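Local coordinates for tripeptidase (Staphylococcus aureus subsp. aureus, PDB 3RZA), which probably hydrolyses short peptides such as tripeptides as a metal-dependent enzyme of the M20 peptidase family, at residues A[96-101]-A[127-132]; A[184-189]-A[360-365]; A[72-77]-A[158-163]; A[37-42]-A[104-109]. All coordinates share one frame; numbering follows the deposited sequence. Where two conformers were deposited one is given.

Contact 1: A[96-101]-A[127-132]; sequences TSHMDT and GADDKA. With ZN (zinc ion), chain C; CA (calcium ion), chain D.
His-98 and Asp-130 meet where the end of strand 96-98 passes the start of helix 128-132, the two axes approaching to 7.2 Å with their N-to-C directions 139° apart. Asp-130 OD2 accepts from His-98 N at 3.2 Å by the lone pair turned away from OD1, while Ser-97 OG gives a second bond of 3.0 Å from above the carboxylate plane. With CG anti to the backbone N (chi1 -165°), the same side chain brings its CB over one face of the imidazole, a CH-pi contact 3.5 Å from the ring centroid. At the ND1 side the ring makes weak bonds to OD1 and O of Asp-100, whose OD2 is bonded to Thr-40 OG1 and Glu-163 N, leaving NE2 to bind zinc at 2.1 Å. Asp-129 OD1 binds the same zinc at 2.1 Å, its carboxylate almost perpendicular to the imidazole, and its OD2 reaches the calcium ion at 2.1 Å, bridging both metals. The peptide between Asp-129 and Asp-130 is cis, and a water accepts from Asp-130 N and donates to the carbonyl oxygens of His-98 and Asp-100. Asp-186 completes the protein ligands of zinc, whereas Glu-163 and His-366 share the calcium. This is the two-metal centre of M20 peptidases: a His-x-Asp strand end, a bridging aspartate and a cis peptide after it.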
loop_
_atom_site.group_PDB
_atom_site.type_symbol
_atom_site.label_atom_id
_atom_site.label_comp_id
_atom_site.label_asym_id
_atom_site.label_seq_id
_atom_site.Cartn_x
_atom_site.Cartn_y
_atom_site.Cartn_z
ATOM N N THR A 96 8.466 -9.591 37.605
ATOM C CA THR A 96 7.453 -9.715 36.549
ATOM C C THR A 96 7.990 -10.321 35.253
ATOM O O THR A 96 9.119 -10.048 34.854
ATOM C CB THR A 96 6.717 -8.367 36.244
ATOM O OG1 THR A 96 5.640 -8.600 35.332
ATOM C CG2 THR A 96 7.635 -7.340 35.643
ATOM N N SER A 97 7.203 -11.244 34.692
ATOM C CA SER A 97 7.365 -11.727 33.341
ATOM C C SER A 97 6.005 -11.754 32.691
ATOM O O SER A 97 5.011 -11.588 33.367
ATOM C CB SER A 97 7.996 -13.122 33.347
ATOM O OG SER A 97 9.412 -13.016 33.389
ATOM N N HIS A 98 5.976 -11.880 31.375
ATOM C CA HIS A 98 4.711 -11.948 30.626
ATOM C C HIS A 98 4.502 -13.350 30.033
ATOM O O HIS A 98 5.456 -13.984 29.570
ATOM C CB HIS A 98 4.622 -10.856 29.552
ATOM C CG HIS A 98 5.629 -10.962 28.460
ATOM N ND1 HIS A 98 5.375 -11.612 27.274
ATOM C CD2 HIS A 98 6.837 -10.372 28.316
ATOM C CE1 HIS A 98 6.414 -11.468 26.468
ATOM N NE2 HIS A 98 7.309 -10.710 27.074
HETATM N N MSE A 99 3.255 -13.822 30.081
HETATM C CA MSE A 99 2.909 -15.192 29.676
HETATM C C MSE A 99 2.613 -15.339 28.176
HETATM O O MSE A 99 2.537 -16.476 27.673
HETATM C CB MSE A 99 1.749 -15.707 30.521
HETATM C CG MSE A 99 0.393 -15.192 30.152
HETATM SE SE MSE A 99 -0.904 -15.759 31.408
HETATM C CE MSE A 99 -0.488 -14.489 32.833
ATOM N N ASP A 100 2.412 -14.209 27.474
ATOM C CA ASP A 100 2.150 -14.222 26.026
ATOM C C ASP A 100 3.439 -14.172 25.172
ATOM O O ASP A 100 4.482 -13.712 25.623
ATOM C CB ASP A 100 1.191 -13.099 25.591
ATOM C CG ASP A 100 1.764 -11.680 25.813
ATOM O OD1 ASP A 100 2.345 -11.433 26.887
ATOM O OD2 ASP A 100 1.608 -10.813 24.928
ATOM N N THR A 101 3.324 -14.667 23.937
ATOM C CA THR A 101 4.378 -14.590 22.929
ATOM C C THR A 101 3.833 -13.897 21.676
ATOM O O THR A 101 2.618 -13.785 21.498
ATOM C CB THR A 101 4.830 -15.982 22.525
ATOM O OG1 THR A 101 3.806 -16.581 21.722
ATOM C CG2 THR A 101 5.075 -16.833 23.726
ATOM N N GLY A 127 9.541 -18.750 21.898
ATOM C CA GLY A 127 8.927 -18.219 23.096
ATOM C C GLY A 127 9.826 -18.235 24.327
ATOM O O GLY A 127 9.320 -18.178 25.460
ATOM N N ALA A 128 11.152 -18.227 24.125
ATOM C CA ALA A 128 12.091 -17.850 25.212
ATOM C C ALA A 128 11.750 -16.480 25.764
ATOM O O ALA A 128 11.830 -16.245 26.966
ATOM C CB ALA A 128 13.524 -17.886 24.725
ATOM N N ASP A 129 11.408 -15.583 24.857
ATOM C CA ASP A 129 10.728 -14.360 25.178
ATOM C C ASP A 129 9.201 -14.652 25.369
ATOM O O ASP A 129 8.463 -14.763 24.363
ATOM C CB ASP A 129 10.961 -13.363 24.081
ATOM C CG ASP A 129 10.326 -12.043 24.358
ATOM O OD1 ASP A 129 9.945 -11.740 25.494
ATOM O OD2 ASP A 129 10.205 -11.257 23.401
ATOM N N ASP A 130 8.697 -14.777 26.602
ATOM C CA ASP A 130 9.380 -14.508 27.887
ATOM C C ASP A 130 9.280 -15.691 28.863
ATOM O O ASP A 130 9.435 -15.532 30.082
ATOM C CB ASP A 130 8.802 -13.228 28.493
ATOM C CG ASP A 130 9.669 -12.638 29.620
ATOM O OD1 ASP A 130 10.906 -12.852 29.585
ATOM O OD2 ASP A 130 9.096 -12.012 30.563
ATOM N N LYS A 131 9.129 -16.897 28.320
ATOM C CA LYS A 131 8.950 -18.082 29.139
ATOM C C LYS A 131 10.261 -18.538 29.852
ATOM O O LYS A 131 10.191 -19.278 30.807
ATOM C CB LYS A 131 8.294 -19.205 28.311
ATOM C CG LYS A 131 6.875 -18.799 27.829
ATOM C CD LYS A 131 6.263 -19.715 26.811
ATOM C CE LYS A 131 4.755 -19.488 26.755
ATOM N NZ LYS A 131 4.045 -20.211 25.638
ATOM N N ALA A 132 11.429 -18.056 29.382
ATOM C CA ALA A 132 12.699 -18.157 30.132
ATOM C C ALA A 132 12.574 -17.468 31.474
ATOM O O ALA A 132 12.962 -18.030 32.504
ATOM C CB ALA A 132 13.868 -17.549 29.325
HETATM ZN ZN ZN C . 9.208 -10.028 26.375
HETATM CA CA CA D . 8.817 -9.832 22.810
HETATM O O HOH W 1 5.983 -15.340 27.182
HETATM O O HOH W 2 9.345 -8.516 24.944
#

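Contact 2: A[184-189]-A[360-365]; sequences AIDASA and VGYEKI. With ZN (zinc ion), chain C.
Asp-186 and Tyr-362 meet beside the zinc of the M20 metallopeptidase centre, at the start of the short strand 186-187, just past a corner in the chain. Asp-186 OD1 binds the ion at 2.1 Å and OD2 stands at a longer 2.7 Å. The same OD1 accepts a hydrogen bond of 2.8 Å from Tyr-362 OH, which arrives 48° out of the carboxylate plane. Ring and carboxylate planes are 78° apart, and the phenol is a second-shell group that probably helps to fix the carboxylate's rotation. Tyr-362 reaches it with CG set between its own backbone N and carbonyl carbon (chi1 45°), a twist that also puts Val-360 CB over one face of the ring, toward its rim. Further out, Val-360 N gives to Ala-187 O along an almost straight line, and Gly-361 N, bending more, gives to Ala-189 O. Inverse gamma turns centred on Ile-185 and Ser-188 flank strand 186-187. Val-360 CG2 packs on the first, 3.4 Å from Ile-185 O. At the second, Ser-188 OG lies at the edge of the phenol ring, 3.5 Å from Tyr-362 CE1, and a water 3.1 Å from Ser-188 OG donates to Tyr-362 OH.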
loop_
_atom_site.group_PDB
_atom_site.type_symbol
_atom_site.label_atom_id
_atom_site.label_comp_id
_atom_site.label_asym_id
_atom_site.label_seq_id
_atom_site.Cartn_x
_atom_site.Cartn_y
_atom_site.Cartn_z
ATOM N N ALA A 184 11.654 -6.477 36.058
ATOM C CA ALA A 184 11.065 -7.153 34.895
ATOM C C ALA A 184 12.121 -8.069 34.288
ATOM O O ALA A 184 13.170 -7.601 33.883
ATOM C CB ALA A 184 10.565 -6.141 33.897
ATOM N N ILE A 185 11.847 -9.378 34.264
ATOM C CA ILE A 185 12.793 -10.377 33.771
ATOM C C ILE A 185 12.530 -10.524 32.271
ATOM O O ILE A 185 11.952 -11.524 31.816
ATOM C CB ILE A 185 12.648 -11.761 34.538
ATOM C CG1 ILE A 185 12.665 -11.559 36.082
ATOM C CG2 ILE A 185 13.767 -12.734 34.118
ATOM C CD1 ILE A 185 12.297 -12.820 36.870
ATOM N N ASP A 186 12.919 -9.504 31.500
ATOM C CA ASP A 186 12.456 -9.353 30.116
ATOM C C ASP A 186 13.252 -8.300 29.266
ATOM O O ASP A 186 12.659 -7.561 28.499
ATOM C CB ASP A 186 10.938 -8.985 30.130
ATOM C CG ASP A 186 10.275 -9.072 28.751
ATOM O OD1 ASP A 186 10.651 -9.954 27.957
ATOM O OD2 ASP A 186 9.356 -8.268 28.467
ATOM N N ALA A 187 14.580 -8.276 29.391
ATOM C CA ALA A 187 15.450 -7.395 28.565
ATOM C C ALA A 187 16.223 -8.214 27.520
ATOM O O ALA A 187 16.702 -9.313 27.824
ATOM C CB ALA A 187 16.407 -6.635 29.454
ATOM N N SER A 188 16.325 -7.685 26.292
ATOM C CA SER A 188 17.233 -8.229 25.259
ATOM C C SER A 188 18.648 -7.762 25.556
ATOM O O SER A 188 19.127 -6.770 25.011
ATOM C CB SER A 188 16.805 -7.777 23.852
ATOM O OG SER A 188 15.521 -8.283 23.524
ATOM N N ALA A 189 19.292 -8.459 26.472
ATOM C CA ALA A 189 20.646 -8.146 26.900
ATOM C C ALA A 189 21.201 -9.394 27.577
ATOM O O ALA A 189 20.455 -10.276 27.974
ATOM C CB ALA A 189 20.670 -6.934 27.872
ATOM N N VAL A 360 17.735 -11.266 29.883
ATOM C CA VAL A 360 17.346 -12.669 29.842
ATOM C C VAL A 360 18.345 -13.522 29.000
ATOM O O VAL A 360 18.403 -14.758 29.159
ATOM C CB VAL A 360 15.888 -12.821 29.292
ATOM C CG1 VAL A 360 15.450 -14.297 29.233
ATOM C CG2 VAL A 360 14.917 -12.032 30.166
ATOM N N GLY A 361 19.097 -12.887 28.081
ATOM C CA GLY A 361 20.020 -13.616 27.202
ATOM C C GLY A 361 19.364 -14.391 26.044
ATOM O O GLY A 361 20.061 -15.092 25.299
ATOM N N TYR A 362 18.051 -14.230 25.850
ATOM C CA TYR A 362 17.371 -14.816 24.685
ATOM C C TYR A 362 17.848 -14.100 23.412
ATOM O O TYR A 362 18.366 -12.968 23.473
ATOM C CB TYR A 362 15.828 -14.841 24.824
ATOM C CG TYR A 362 15.125 -13.577 25.355
ATOM C CD1 TYR A 362 15.472 -12.284 24.912
ATOM C CD2 TYR A 362 14.064 -13.679 26.247
ATOM C CE1 TYR A 362 14.811 -11.153 25.382
ATOM C CE2 TYR A 362 13.395 -12.519 26.721
ATOM C CZ TYR A 362 13.785 -11.267 26.263
ATOM O OH TYR A 362 13.153 -10.094 26.689
ATOM N N GLU A 363 17.754 -14.785 22.279
ATOM C CA GLU A 363 18.357 -14.295 21.028
ATOM C C GLU A 363 17.429 -14.492 19.841
ATOM O O GLU A 363 16.675 -15.462 19.806
ATOM C CB GLU A 363 19.659 -15.019 20.790
ATOM C CG GLU A 363 20.820 -14.544 21.703
ATOM C CD GLU A 363 22.128 -15.257 21.397
ATOM O OE1 GLU A 363 22.078 -16.301 20.702
ATOM O OE2 GLU A 363 23.203 -14.777 21.846
ATOM N N LYS A 364 17.524 -13.559 18.876
ATOM C CA LYS A 364 16.716 -13.568 17.652
ATOM C C LYS A 364 15.219 -13.682 17.967
ATOM O O LYS A 364 14.470 -14.430 17.297
ATOM C CB LYS A 364 17.176 -14.682 16.706
ATOM C CG LYS A 364 18.656 -14.604 16.325
ATOM C CD LYS A 364 18.856 -15.012 14.854
ATOM C CE LYS A 364 20.308 -14.914 14.434
ATOM N NZ LYS A 364 21.067 -16.015 15.043
ATOM N N ILE A 365 14.786 -12.924 18.982
ATOM C CA ILE A 365 13.398 -12.988 19.458
ATOM C C ILE A 365 12.464 -12.421 18.385
ATOM O O ILE A 365 12.891 -11.671 17.529
ATOM C CB ILE A 365 13.188 -12.289 20.855
ATOM C CG1 ILE A 365 13.443 -10.756 20.797
ATOM C CG2 ILE A 365 14.088 -12.952 21.913
ATOM C CD1 ILE A 365 13.086 -10.012 22.110
HETATM ZN ZN ZN C . 9.208 -10.028 26.375
HETATM O O HOH W 3 12.635 -7.900 24.494
HETATM O O HOH W 2 9.345 -8.516 24.944
#

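Contact 3: A[72-77]-A[158-163]; sequences LGANNL and ITVGEE. With CA (calcium ion), chain D; CA (calcium ion), chain E.
The flat carboxamide of Asn-76 points its OD1 end into segment 158-163, with Val-160 CG2 displaced to one side of the amide plane and Thr-159 CB to the other. Between them Val-160 N donates to OD1 at 3.0 Å, nearly along the C=O axis, so a side chain takes up a backbone N-H just where strand pairing stops. Asn-76 CG stands anti to its carbonyl carbon (chi1 -55°), which turns the amide along the neighbouring strand, and ND2 is held by Asp-64, fixing the rotation of the group from its other end. The regular pairing begins one residue on: Leu-77 and Ile-158 form an antiparallel hydrogen-bonded pair, Leu-77 N to Ile-158 O at 2.9 Å and Ile-158 N to Leu-77 O at 2.8 Å, with their CB atoms side by side. Past the amide the contact turns apolar. Val-160 CG1 rests against Ala-74 CB, and Leu-72 CD2 reaches over to Gly-161 CA at 3.6 Å. A metal ligand lies at one extremity of each segment: Leu-72 O, at the start of 72-77, binds one calcium ion at 2.4 Å, together with Ala-67 and His-69, while Glu-163, at the end of 158-163, grips the calcium beside the zinc with both oxygens, OE2 at 2.2 Å. Here strand 77-81 runs between 60-63 and 154-159, and 154-159 has 93-98 as its parallel partner on the far side; helix 46-56 packs against Leu-77 through Gln-47 and Lys-51, and against Ile-158 through Phe-54.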
loop_
_atom_site.group_PDB
_atom_site.type_symbol
_atom_site.label_atom_id
_atom_site.label_comp_id
_atom_site.label_asym_id
_atom_site.label_seq_id
_atom_site.Cartn_x
_atom_site.Cartn_y
_atom_site.Cartn_z
ATOM N N LEU A 72 -7.343 -9.056 25.158
ATOM C CA LEU A 72 -6.675 -9.906 26.176
ATOM C C LEU A 72 -7.544 -11.134 26.495
ATOM O O LEU A 72 -8.740 -11.003 26.743
ATOM C CB LEU A 72 -6.434 -9.129 27.465
ATOM C CG LEU A 72 -5.612 -7.832 27.421
ATOM C CD1 LEU A 72 -5.635 -7.183 28.810
ATOM C CD2 LEU A 72 -4.207 -8.111 27.001
ATOM N N GLY A 73 -6.930 -12.316 26.485
ATOM C CA GLY A 73 -7.645 -13.589 26.671
ATOM C C GLY A 73 -7.639 -14.133 28.094
ATOM O O GLY A 73 -8.178 -15.205 28.318
ATOM N N ALA A 74 -7.007 -13.417 29.040
ATOM C CA ALA A 74 -6.967 -13.843 30.436
ATOM C C ALA A 74 -6.581 -12.688 31.349
ATOM O O ALA A 74 -6.088 -11.647 30.894
ATOM C CB ALA A 74 -5.995 -15.055 30.631
ATOM N N ASN A 75 -6.833 -12.883 32.640
ATOM C CA ASN A 75 -6.445 -11.922 33.675
ATOM C C ASN A 75 -4.964 -12.025 33.948
ATOM O O ASN A 75 -4.374 -13.103 33.805
ATOM C CB ASN A 75 -7.212 -12.186 34.988
ATOM C CG ASN A 75 -8.710 -12.140 34.810
ATOM O OD1 ASN A 75 -9.235 -11.263 34.127
ATOM N ND2 ASN A 75 -9.415 -13.076 35.444
ATOM N N ASN A 76 -4.375 -10.927 34.418
ATOM C CA ASN A 76 -3.022 -10.967 34.992
ATOM C C ASN A 76 -3.078 -11.732 36.314
ATOM O O ASN A 76 -4.127 -11.783 36.937
ATOM C CB ASN A 76 -2.465 -9.571 35.268
ATOM C CG ASN A 76 -2.478 -8.666 34.052
ATOM O OD1 ASN A 76 -1.834 -8.945 33.048
ATOM N ND2 ASN A 76 -3.180 -7.549 34.160
ATOM N N LEU A 77 -1.953 -12.329 36.713
ATOM C CA LEU A 77 -1.818 -13.030 38.007
ATOM C C LEU A 77 -0.838 -12.243 38.872
ATOM O O LEU A 77 0.218 -11.857 38.383
ATOM C CB LEU A 77 -1.272 -14.435 37.793
ATOM C CG LEU A 77 -2.066 -15.379 36.899
ATOM C CD1 LEU A 77 -1.287 -16.642 36.577
ATOM C CD2 LEU A 77 -3.399 -15.718 37.558
ATOM N N ILE A 158 2.473 -11.835 36.742
ATOM C CA ILE A 158 2.478 -12.510 35.431
ATOM C C ILE A 158 1.443 -11.823 34.544
ATOM O O ILE A 158 0.229 -11.896 34.815
ATOM C CB ILE A 158 2.176 -14.034 35.525
ATOM C CG1 ILE A 158 2.824 -14.681 36.761
ATOM C CG2 ILE A 158 2.619 -14.736 34.257
ATOM C CD1 ILE A 158 4.309 -14.443 36.917
ATOM N N THR A 159 1.923 -11.126 33.507
ATOM C CA THR A 159 1.061 -10.296 32.686
ATOM C C THR A 159 0.653 -10.985 31.404
ATOM O O THR A 159 1.312 -11.924 30.935
ATOM C CB THR A 159 1.726 -8.975 32.288
ATOM O OG1 THR A 159 2.862 -9.256 31.477
ATOM C CG2 THR A 159 2.139 -8.232 33.482
ATOM N N VAL A 160 -0.398 -10.446 30.829
ATOM C CA VAL A 160 -0.944 -10.875 29.536
ATOM C C VAL A 160 -0.750 -9.700 28.590
ATOM O O VAL A 160 -0.452 -8.578 29.034
ATOM C CB VAL A 160 -2.410 -11.233 29.636
ATOM C CG1 VAL A 160 -2.584 -12.607 30.351
ATOM C CG2 VAL A 160 -3.203 -10.119 30.353
ATOM N N GLY A 161 -0.802 -9.968 27.290
ATOM C CA GLY A 161 -0.776 -8.923 26.295
ATOM C C GLY A 161 0.424 -8.003 26.240
ATOM O O GLY A 161 0.309 -6.919 25.682
ATOM N N GLU A 162 1.571 -8.401 26.806
ATOM C CA GLU A 162 2.768 -7.570 26.718
ATOM C C GLU A 162 3.161 -7.301 25.267
ATOM O O GLU A 162 3.530 -6.178 24.931
ATOM C CB GLU A 162 3.940 -8.172 27.501
ATOM C CG GLU A 162 5.146 -7.207 27.730
ATOM C CD GLU A 162 6.231 -7.195 26.612
ATOM O OE1 GLU A 162 6.192 -7.975 25.616
ATOM O OE2 GLU A 162 7.154 -6.382 26.745
ATOM N N GLU A 163 3.003 -8.316 24.426
ATOM C CA GLU A 163 3.326 -8.233 23.001
ATOM C C GLU A 163 2.282 -7.538 22.140
ATOM O O GLU A 163 2.515 -7.381 20.969
ATOM C CB GLU A 163 3.560 -9.644 22.428
ATOM C CG GLU A 163 4.595 -10.462 23.146
ATOM C CD GLU A 163 5.989 -10.027 22.888
ATOM O OE1 GLU A 163 6.262 -8.903 22.393
ATOM O OE2 GLU A 163 6.894 -10.841 23.161
HETATM CA CA CA D . 8.817 -9.832 22.810
HETATM CA CA CA E . -11.109 -10.633 26.470
HETATM O O HOH W 2 9.345 -8.516 24.944
HETATM O O HOH W 4 -10.748 -10.869 24.197
HETATM O O HOH W 5 -12.066 -12.854 27.283
HETATM O O HOH W 6 -13.417 -9.475 26.105
#

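Contact 4: A[37-42]-A[104-109]; sequences DSETGN and PAINVK
Asp-37 and Glu-39 extend their carboxylates toward the same partner segment, and Ile-106 meets each of them at about a right angle. Both acids have CG anti to the carbonyl carbon; Glu-39 then runs on extended (chi2 -174°), which carries its acid group to the far end of Ile-106, whereas the shorter Asp-37 stops at the branch. Glu-39 OE1 lies against Ile-106 CD1 at 3.2 Å and Asp-37 OD2 against CG2 of the same residue at 3.5 Å. The remaining oxygens take backbone N-H groups before and after Ile-106. Glu-39 OE2 accepts from Ala-105 N at 2.9 Å through the lone pair turned away from OE1, in an almost straight bond. Asp-37 OD1 accepts from Asn-107 N at 2.9 Å, met on the syn side but 34° out of the carboxylate plane. A water between the two grips passes from Ser-38 N, at 3.0 Å, to Ala-105 O, at 2.9 Å. Alongside, Glu-39 CG packs on Ala-105 CB. Glu-39 also opens a type II turn closed by Asn-42, with Gly-41 at positive phi. Ser-38 faces the other way, its OG bonded to Met-99 O, and Thr-40 OG1 reaches Asp-100. The two carboxylates thus join the loop between helices 23-34 and 46-56 to that between strands 93-98 and 111-112, on the partly exposed flank of the M20 metal site.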
loop_
_atom_site.group_PDB
_atom_site.type_symbol
_atom_site.label_atom_id
_atom_site.label_comp_id
_atom_site.label_asym_id
_atom_site.label_seq_id
_atom_site.Cartn_x
_atom_site.Cartn_y
_atom_site.Cartn_z
ATOM N N ASP A 37 0.676 -23.141 23.829
ATOM C CA ASP A 37 0.434 -21.995 22.956
ATOM C C ASP A 37 -0.084 -20.836 23.815
ATOM O O ASP A 37 -1.001 -21.034 24.613
ATOM C CB ASP A 37 -0.644 -22.303 21.895
ATOM C CG ASP A 37 -0.253 -23.410 20.927
ATOM O OD1 ASP A 37 0.885 -23.893 20.955
ATOM O OD2 ASP A 37 -1.120 -23.825 20.136
ATOM N N SER A 38 0.559 -19.674 23.705
ATOM C CA SER A 38 0.078 -18.437 24.333
ATOM C C SER A 38 0.363 -17.222 23.436
ATOM O O SER A 38 0.949 -16.222 23.881
ATOM C CB SER A 38 0.714 -18.259 25.715
ATOM O OG SER A 38 2.122 -18.171 25.615
ATOM N N GLU A 39 -0.094 -17.286 22.182
ATOM C CA GLU A 39 0.029 -16.132 21.273
ATOM C C GLU A 39 -0.737 -14.993 21.887
ATOM O O GLU A 39 -1.775 -15.225 22.510
ATOM C CB GLU A 39 -0.531 -16.445 19.882
ATOM C CG GLU A 39 0.314 -17.430 19.058
ATOM C CD GLU A 39 -0.189 -17.603 17.614
ATOM O OE1 GLU A 39 -1.413 -17.526 17.386
ATOM O OE2 GLU A 39 0.647 -17.855 16.716
ATOM N N THR A 40 -0.215 -13.771 21.755
ATOM C CA THR A 40 -0.777 -12.594 22.451
ATOM C C THR A 40 -2.258 -12.422 22.123
ATOM O O THR A 40 -2.682 -12.648 20.984
ATOM C CB THR A 40 0.059 -11.297 22.139
ATOM O OG1 THR A 40 -0.247 -10.253 23.080
ATOM C CG2 THR A 40 -0.151 -10.800 20.709
ATOM N N GLY A 41 -3.045 -12.138 23.153
ATOM C CA GLY A 41 -4.496 -12.171 23.071
ATOM C C GLY A 41 -5.194 -13.502 23.309
ATOM O O GLY A 41 -6.399 -13.502 23.559
ATOM N N ASN A 42 -4.457 -14.624 23.252
ATOM C CA ASN A 42 -5.006 -15.971 23.466
ATOM C C ASN A 42 -4.303 -16.672 24.620
ATOM O O ASN A 42 -3.859 -17.825 24.498
ATOM C CB ASN A 42 -4.905 -16.801 22.180
ATOM C CG ASN A 42 -5.782 -16.262 21.057
ATOM O OD1 ASN A 42 -6.769 -15.563 21.294
ATOM N ND2 ASN A 42 -5.431 -16.603 19.823
ATOM N N PRO A 104 4.425 -16.270 14.863
ATOM C CA PRO A 104 3.685 -17.534 14.980
ATOM C C PRO A 104 4.235 -18.378 16.097
ATOM O O PRO A 104 5.433 -18.641 16.112
ATOM C CB PRO A 104 3.929 -18.214 13.626
ATOM C CG PRO A 104 5.252 -17.694 13.167
ATOM C CD PRO A 104 5.466 -16.353 13.811
ATOM N N ALA A 105 3.366 -18.792 17.020
ATOM C CA ALA A 105 3.759 -19.644 18.155
ATOM C C ALA A 105 2.647 -20.627 18.537
ATOM O O ALA A 105 2.323 -20.789 19.732
ATOM C CB ALA A 105 4.137 -18.782 19.326
ATOM N N ILE A 106 2.069 -21.264 17.510
ATOM C CA ILE A 106 1.167 -22.384 17.671
ATOM C C ILE A 106 1.974 -23.636 17.376
ATOM O O ILE A 106 2.658 -23.706 16.337
ATOM C CB ILE A 106 -0.080 -22.286 16.743
ATOM C CG1 ILE A 106 -1.022 -21.157 17.235
ATOM C CG2 ILE A 106 -0.851 -23.661 16.692
ATOM C CD1 ILE A 106 -1.873 -20.469 16.111
ATOM N N ASN A 107 1.939 -24.595 18.315
ATOM C CA ASN A 107 2.553 -25.909 18.142
ATOM C C ASN A 107 4.092 -25.794 18.079
ATOM O O ASN A 107 4.735 -26.289 17.147
ATOM C CB ASN A 107 1.937 -26.600 16.901
ATOM C CG ASN A 107 1.801 -28.083 17.058
ATOM O OD1 ASN A 107 2.665 -28.761 17.649
ATOM N ND2 ASN A 107 0.701 -28.624 16.517
ATOM N N VAL A 108 4.659 -25.091 19.071
ATOM C CA VAL A 108 6.106 -24.921 19.168
ATOM C C VAL A 108 6.728 -26.287 19.500
ATOM O O VAL A 108 6.266 -26.977 20.417
ATOM C CB VAL A 108 6.507 -23.889 20.264
ATOM C CG1 VAL A 108 8.060 -23.833 20.445
ATOM C CG2 VAL A 108 5.943 -22.513 19.949
ATOM N N LYS A 109 7.765 -26.657 18.750
ATOM C CA LYS A 109 8.449 -27.936 18.896
ATOM C C LYS A 109 9.922 -27.665 19.220
ATOM O O LYS A 109 10.748 -27.624 18.309
ATOM C CB LYS A 109 8.315 -28.743 17.605
ATOM C CG LYS A 109 6.885 -29.240 17.310
ATOM C CD LYS A 109 6.890 -30.199 16.098
ATOM C CE LYS A 109 5.524 -30.284 15.386
ATOM N NZ LYS A 109 5.573 -31.208 14.187
HETATM O O HOH W 7 3.325 -24.159 21.586
HETATM O O HOH W 8 3.137 -19.402 22.184
#

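Overall arrangement
The four contacts illustrate how chemistry follows depth in a metallopeptidase. Contacts 1 and 2, both buried with centres 9 Å apart, share the zinc and supply its protein ligands between them; contact 3, also buried, joins contact 1 at the second metal and through the neighbouring strands 93-98 and 154-159. A single metal-bound water belongs to all three. In contacts 1 and 2 Asp-129 and Asp-186 bind metal, with Asp-130 and Tyr-362 probably positioning ligands from the second shell; contact 3 relies mainly on strand pairing and apolar packing. Contact 4, partly exposed and metal-free, spends its carboxylates on backbone N-H groups, yet Ser-38 and Thr-40 tie it to the loop of contact 1.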